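Local structure of solute Binding Protein, BlMnBP1 in complex with mannotriose (6FUV) at residues A128-T133 and A302-M307; D44-E49 and E330-S335. The protein binds beta-manno-oligosaccharides such as mannotriose as the solute-binding component of an ABC transporter, probably delivering them for uptake. All blocks are in the same frame, centred on the assembly; numbering follows the deposited sequence.

Contact 1: residues A128-T133 and A302-M307. With BMA (beta-D-mannopyranose), chain B; BMA (beta-D-mannopyranose), chain C.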
loop_
_atom_site.group_PDB
_atom_site.type_symbol
_atom_site.label_atom_id
_atom_site.label_comp_id
_atom_site.label_asym_id
_atom_site.label_seq_id
_atom_site.Cartn_x
_atom_site.Cartn_y
_atom_site.Cartn_z
ATOM N N ALA A 128 11.132 3.105 -0.926
ATOM C CA ALA A 128 9.720 3.318 -1.184
ATOM C C ALA A 128 9.552 4.596 -1.986
ATOM O O ALA A 128 10.305 5.556 -1.812
ATOM C CB ALA A 128 8.950 3.387 0.112
ATOM N N THR A 129 8.614 4.567 -2.932
ATOM C CA THR A 129 8.351 5.779 -3.690
ATOM C C THR A 129 7.833 6.875 -2.772
ATOM O O THR A 129 8.059 8.058 -3.034
ATOM C CB THR A 129 7.371 5.512 -4.812
ATOM O OG1 THR A 129 6.134 5.155 -4.231
ATOM C CG2 THR A 129 7.885 4.427 -5.736
ATOM N N ASP A 130 7.043 6.508 -1.771
ATOM C CA ASP A 130 6.665 7.417 -0.696
ATOM C C ASP A 130 6.117 6.625 0.483
ATOM O O ASP A 130 5.971 5.401 0.409
ATOM C CB ASP A 130 5.652 8.445 -1.161
ATOM C CG ASP A 130 4.419 7.860 -1.739
ATOM O OD1 ASP A 130 3.863 6.916 -1.152
ATOM O OD2 ASP A 130 3.966 8.397 -2.787
ATOM N N GLY A 131 5.880 7.348 1.587
ATOM C CA GLY A 131 5.281 6.759 2.758
ATOM C C GLY A 131 3.768 6.701 2.618
ATOM O O GLY A 131 3.133 7.630 2.123
ATOM N N GLN A 132 3.187 5.599 3.084
ATOM C CA GLN A 132 1.758 5.397 2.918
ATOM C C GLN A 132 1.097 5.052 4.244
ATOM O O GLN A 132 1.708 4.453 5.151
ATOM C CB GLN A 132 1.463 4.299 1.874
ATOM C CG GLN A 132 1.511 4.817 0.440
ATOM C CD GLN A 132 0.463 5.864 0.140
ATOM O OE1 GLN A 132 -0.682 5.690 0.431
ATOM N NE2 GLN A 132 0.871 6.958 -0.455
ATOM N N THR A 133 -0.158 5.475 4.337
ATOM C CA THR A 133 -1.092 4.968 5.323
ATOM C C THR A 133 -2.293 4.385 4.584
ATOM O O THR A 133 -2.501 4.637 3.392
ATOM C CB THR A 133 -1.597 6.048 6.273
ATOM O OG1 THR A 133 -2.246 7.093 5.539
ATOM C CG2 THR A 133 -0.494 6.659 7.070
ATOM N N ALA A 302 3.701 2.655 6.461
ATOM C CA ALA A 302 4.447 1.647 5.724
ATOM C C ALA A 302 4.651 2.162 4.313
ATOM O O ALA A 302 3.970 3.076 3.844
ATOM C CB ALA A 302 3.765 0.275 5.720
ATOM N N GLY A 303 5.630 1.602 3.637
ATOM C CA GLY A 303 5.930 2.079 2.305
ATOM C C GLY A 303 4.827 1.818 1.288
ATOM O O GLY A 303 4.040 0.864 1.381
ATOM N N ASN A 304 4.805 2.708 0.321
ATOM C CA ASN A 304 4.162 2.403 -0.964
ATOM C C ASN A 304 5.032 1.298 -1.617
ATOM O O ASN A 304 5.935 0.767 -0.979
ATOM C CB ASN A 304 4.100 3.670 -1.801
ATOM C CG ASN A 304 3.000 3.621 -2.833
ATOM O OD1 ASN A 304 2.526 2.566 -3.177
ATOM N ND2 ASN A 304 2.579 4.773 -3.299
ATOM N N TYR A 305 4.803 0.964 -2.877
ATOM C CA TYR A 305 5.692 0.055 -3.604
ATOM C C TYR A 305 7.095 0.637 -3.547
ATOM O O TYR A 305 7.264 1.865 -3.643
ATOM C CB TYR A 305 5.246 -0.122 -5.070
ATOM C CG TYR A 305 4.341 -1.329 -5.343
ATOM C CD1 TYR A 305 4.820 -2.601 -5.281
ATOM C CD2 TYR A 305 3.033 -1.163 -5.732
ATOM C CE1 TYR A 305 4.012 -3.699 -5.526
ATOM C CE2 TYR A 305 2.222 -2.231 -5.999
ATOM C CZ TYR A 305 2.724 -3.518 -5.883
ATOM O OH TYR A 305 1.936 -4.589 -6.158
ATOM N N SER A 306 8.082 -0.246 -3.333
ATOM C CA SER A 306 9.475 0.146 -3.302
ATOM C C SER A 306 10.152 -0.055 -4.661
ATOM O O SER A 306 9.834 -0.954 -5.432
ATOM C CB SER A 306 10.245 -0.660 -2.255
ATOM O OG SER A 306 10.011 -0.283 -0.946
ATOM N N MET A 307 11.125 0.781 -4.934
ATOM C CA MET A 307 11.901 0.671 -6.161
ATOM C C MET A 307 13.064 -0.271 -5.925
ATOM O O MET A 307 13.844 -0.055 -5.009
ATOM C CB MET A 307 12.389 2.035 -6.635
ATOM C CG MET A 307 11.315 2.834 -7.364
ATOM S SD MET A 307 11.740 4.552 -7.470
ATOM C CE MET A 307 11.530 5.027 -5.745
HETATM C C1 BMA B . -0.142 -0.150 -3.051
HETATM C C2 BMA B . -0.097 0.581 -1.722
HETATM C C3 BMA B . 1.081 0.101 -0.854
HETATM C C4 BMA B . 1.068 -1.462 -0.831
HETATM C C5 BMA B . 1.047 -2.001 -2.241
HETATM C C6 BMA B . 1.075 -3.521 -2.293
HETATM O O2 BMA B . -1.329 0.291 -1.025
HETATM O O3 BMA B . 1.099 0.633 0.492
HETATM O O4 BMA B . 2.189 -1.955 -0.190
HETATM O O5 BMA B . -0.140 -1.548 -2.864
HETATM O O6 BMA B . -0.141 -4.014 -1.785
HETATM C C1 BMA C . -2.665 0.419 -7.660
HETATM C C2 BMA C . -2.415 -1.015 -7.122
HETATM C C3 BMA C . -2.232 -0.963 -5.673
HETATM C C4 BMA C . -1.219 0.110 -5.211
HETATM C C5 BMA C . -1.503 1.463 -5.857
HETATM C C6 BMA C . -0.361 2.458 -5.650
HETATM O O2 BMA C . -1.230 -1.549 -7.644
HETATM O O3 BMA C . -1.860 -2.256 -5.236
HETATM O O4 BMA C . -1.322 0.242 -3.760
HETATM O O5 BMA C . -1.626 1.254 -7.309
HETATM O O6 BMA C . 0.883 1.855 -6.129
#

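Contact 2: residues D44-E49 and E330-S335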
loop_
_atom_site.group_PDB
_atom_site.type_symbol
_atom_site.label_atom_id
_atom_site.label_comp_id
_atom_site.label_asym_id
_atom_site.label_seq_id
_atom_site.Cartn_x
_atom_site.Cartn_y
_atom_site.Cartn_z
ATOM N N ASP A 44 6.590 11.047 -17.798
ATOM C CA ASP A 44 7.481 11.760 -18.722
ATOM C C ASP A 44 7.840 13.143 -18.178
ATOM O O ASP A 44 8.982 13.597 -18.269
ATOM C CB ASP A 44 6.838 11.899 -20.113
ATOM C CG ASP A 44 6.824 10.599 -20.912
ATOM O OD1 ASP A 44 7.646 9.703 -20.671
ATOM O OD2 ASP A 44 5.975 10.473 -21.776
ATOM N N ALA A 45 6.867 13.809 -17.587
ATOM C CA ALA A 45 7.109 15.056 -16.878
ATOM C C ALA A 45 8.198 14.925 -15.816
ATOM O O ALA A 45 9.027 15.824 -15.649
ATOM C CB ALA A 45 5.798 15.515 -16.233
ATOM N N TYR A 46 8.203 13.830 -15.065
ATOM C CA TYR A 46 9.264 13.680 -14.080
ATOM C C TYR A 46 10.584 13.412 -14.788
ATOM O O TYR A 46 11.648 13.884 -14.366
ATOM C CB TYR A 46 8.951 12.548 -13.084
ATOM C CG TYR A 46 7.886 12.866 -12.079
ATOM C CD1 TYR A 46 8.130 13.713 -11.034
ATOM C CD2 TYR A 46 6.645 12.300 -12.156
ATOM C CE1 TYR A 46 7.121 14.036 -10.110
ATOM C CE2 TYR A 46 5.650 12.601 -11.213
ATOM C CZ TYR A 46 5.897 13.456 -10.217
ATOM O OH TYR A 46 4.924 13.750 -9.286
ATOM N N ILE A 47 10.535 12.596 -15.833
ATOM C CA ILE A 47 11.768 12.183 -16.479
ATOM C C ILE A 47 12.405 13.384 -17.173
ATOM O O ILE A 47 13.627 13.573 -17.143
ATOM C CB ILE A 47 11.475 11.012 -17.436
ATOM C CG1 ILE A 47 11.113 9.775 -16.606
ATOM C CG2 ILE A 47 12.669 10.808 -18.385
ATOM C CD1 ILE A 47 10.484 8.680 -17.348
ATOM N N LYS A 48 11.580 14.248 -17.759
ATOM C CA LYS A 48 12.092 15.476 -18.343
ATOM C C LYS A 48 12.854 16.292 -17.306
ATOM O O LYS A 48 13.937 16.828 -17.588
ATOM C CB LYS A 48 10.922 16.263 -18.905
ATOM C CG LYS A 48 11.318 17.504 -19.720
ATOM C CD LYS A 48 10.239 18.581 -19.627
ATOM C CE LYS A 48 10.712 19.795 -18.820
ATOM N NZ LYS A 48 11.341 20.845 -19.701
ATOM N N GLU A 49 12.296 16.385 -16.090
ATOM C CA GLU A 49 12.986 17.102 -15.026
ATOM C C GLU A 49 14.264 16.394 -14.626
ATOM O O GLU A 49 15.281 17.048 -14.409
ATOM C CB GLU A 49 12.058 17.285 -13.831
ATOM C CG GLU A 49 11.043 18.421 -14.045
ATOM C CD GLU A 49 9.826 18.319 -13.110
ATOM O OE1 GLU A 49 9.942 17.639 -12.041
ATOM O OE2 GLU A 49 8.759 18.892 -13.459
ATOM N N GLU A 330 14.948 12.273 -3.504
ATOM C CA GLU A 330 15.354 13.563 -2.982
ATOM C C GLU A 330 14.852 14.744 -3.772
ATOM O O GLU A 330 14.890 15.846 -3.226
ATOM C CB GLU A 330 16.884 13.654 -2.903
ATOM C CG GLU A 330 17.495 12.653 -1.871
ATOM C CD GLU A 330 18.902 12.968 -1.508
ATOM O OE1 GLU A 330 19.452 13.907 -2.102
ATOM O OE2 GLU A 330 19.474 12.302 -0.610
ATOM N N LYS A 331 14.411 14.553 -5.023
ATOM C CA LYS A 331 14.210 15.696 -5.899
ATOM C C LYS A 331 12.858 15.773 -6.591
ATOM O O LYS A 331 12.373 16.857 -6.906
ATOM C CB LYS A 331 15.273 15.719 -6.991
ATOM C CG LYS A 331 16.707 15.841 -6.494
ATOM C CD LYS A 331 16.886 17.138 -5.756
ATOM C CE LYS A 331 18.328 17.623 -5.875
ATOM N NZ LYS A 331 18.477 19.005 -5.395
ATOM N N SER A 332 12.235 14.649 -6.855
ATOM C CA SER A 332 11.136 14.670 -7.811
ATOM C C SER A 332 9.881 15.342 -7.273
ATOM O O SER A 332 9.055 15.838 -8.041
ATOM C CB SER A 332 10.796 13.250 -8.231
ATOM O OG SER A 332 10.022 12.565 -7.258
ATOM N N GLY A 333 9.688 15.341 -5.970
ATOM C CA GLY A 333 8.425 15.789 -5.424
ATOM C C GLY A 333 7.272 14.842 -5.617
ATOM O O GLY A 333 6.141 15.194 -5.337
ATOM N N TYR A 334 7.537 13.635 -6.074
ATOM C CA TYR A 334 6.480 12.679 -6.385
ATOM C C TYR A 334 5.581 12.399 -5.183
ATOM O O TYR A 334 4.357 12.377 -5.299
ATOM C CB TYR A 334 7.137 11.399 -6.895
ATOM C CG TYR A 334 6.199 10.200 -7.100
ATOM C CD1 TYR A 334 5.783 9.428 -6.045
ATOM C CD2 TYR A 334 5.755 9.847 -8.363
ATOM C CE1 TYR A 334 4.936 8.339 -6.216
ATOM C CE2 TYR A 334 4.889 8.747 -8.560
ATOM C CZ TYR A 334 4.492 7.991 -7.482
ATOM O OH TYR A 334 3.686 6.890 -7.653
ATOM N N SER A 335 6.168 12.192 -4.021
ATOM C CA SER A 335 5.369 11.995 -2.816
ATOM C C SER A 335 4.366 13.117 -2.578
ATOM O O SER A 335 3.246 12.880 -2.114
ATOM C CB SER A 335 6.308 11.841 -1.646
ATOM O OG SER A 335 6.978 13.017 -1.383
#

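Contact 1: residues A128-T133 and A302-M307
Ala128 and Ser306 face each other as an antiparallel non-hydrogen-bonded pair, their CA atoms 3.8 Å apart, and the same antiparallel run carries on through Gly131–Gly303 to the hydrogen-bonded pair Gln132–Ala302. These strands belong to the mixed sheet of a periplasmic-binding-protein fold, broken here beside the bound mannose units. Between the paired ends, Thr129 N donates to Tyr305 O, and Asn304 N reaches Asp130 O at 2.9 Å. Asn304 carries the side-chain contact: it and Gln132 lie side by side, pointing the same way, with Asn304 CB 3.6 Å from Gln132 CG. Asn304 ND2 and Gln132 NE2 meet Asp130 OD1 from opposite faces of the carboxylate, at 3.3 Å for Asn304 ND2, so two amides grip one buried oxygen; Gln132 OE1 accepts a hydrogen bond from Trp269 N. Asn304 OD1 accepts from Tyr305 N at 2.8 Å. An alanine in place of Asn304 would probably leave Asp130 OD1 with one amide donor fewer and Tyr305 N without its side-chain acceptor. Farther along, Met307 CE rests on Thr129 CG2. On the sugar side, Gly303 O accepts from O3 of one mannose, whose C5 sits over one face of the Tyr305 ring, 3.9 Å from Tyr305 CE2.

Contact 2: residues D44-E49 and E330-S335
Tyr46, on helix 43-53, reaches across to the turn at Ser332–Tyr334, the link between helix 315-330 and the short helix 334-337. The packing is concentrated on this one ring, which accounts for about half of the modest 165 Å² buried here. One edge of the ring meets the backbone: Ser332 O lies near the ring plane, 3.4 Å from Tyr46 CE1, while Ser332 CB approaches Tyr46 CD1 at 3.9 Å. The far end of the ring meets Tyr334, with Tyr46 OH 3.5 Å from Tyr334 CA and Tyr46 CE2 4.0 Å from Tyr334 CD2. The two rings are inclined at 51° with centroids 5.8 Å apart, an oblique pair that is neither a stack nor a T-shape. The turn is shaped from within by an ST turn, in which Ser332 OG accepts from Tyr334 N at 3.0 Å, and by Gly333, whose positive phi of 73° would jam a side chain against the preceding carbonyl.

The looser part lies about one helical turn along, at the partly exposed Glu49. Glu49 OE1 comes no closer to Ser332 O than 4.5 Å, and its carboxylate is engaged by Lys41 in a salt bridge. No hydrogen bond joins the two segments. Tyr46 OH instead bonds to Asn337 ND2, and Ser332 OG also bonds to Met328 O, which implies that the interface itself rests on van der Waals contact while polar bonds to neighbouring residues orient its hydroxyls.

From the N terminus, the chain enters contact 2 on helix 43-53, passes through 128-133 and 302-307, and meets that helix again at 330-335. Contact 2 therefore closes the longer loop, with 280 residues between its segments, and contact 1 closes a shorter one of 168 residues wholly within it; the two do not cross. Contact 1 joins strands 123-132 and 298-309 about 7 Å from the chain centre to its own centre; contact 2, centred about 21 Å from the chain centre, packs helix 43-53 on the turn after helix 315-330. Although their centres are 16 Å apart, they touch: Asp130 CB packs 3.5 Å from Ser335 CB, and Tyr334 CE1 lies against Thr129 and Asp130. Tyr334 thus touches both strand 123-132 and Tyr46.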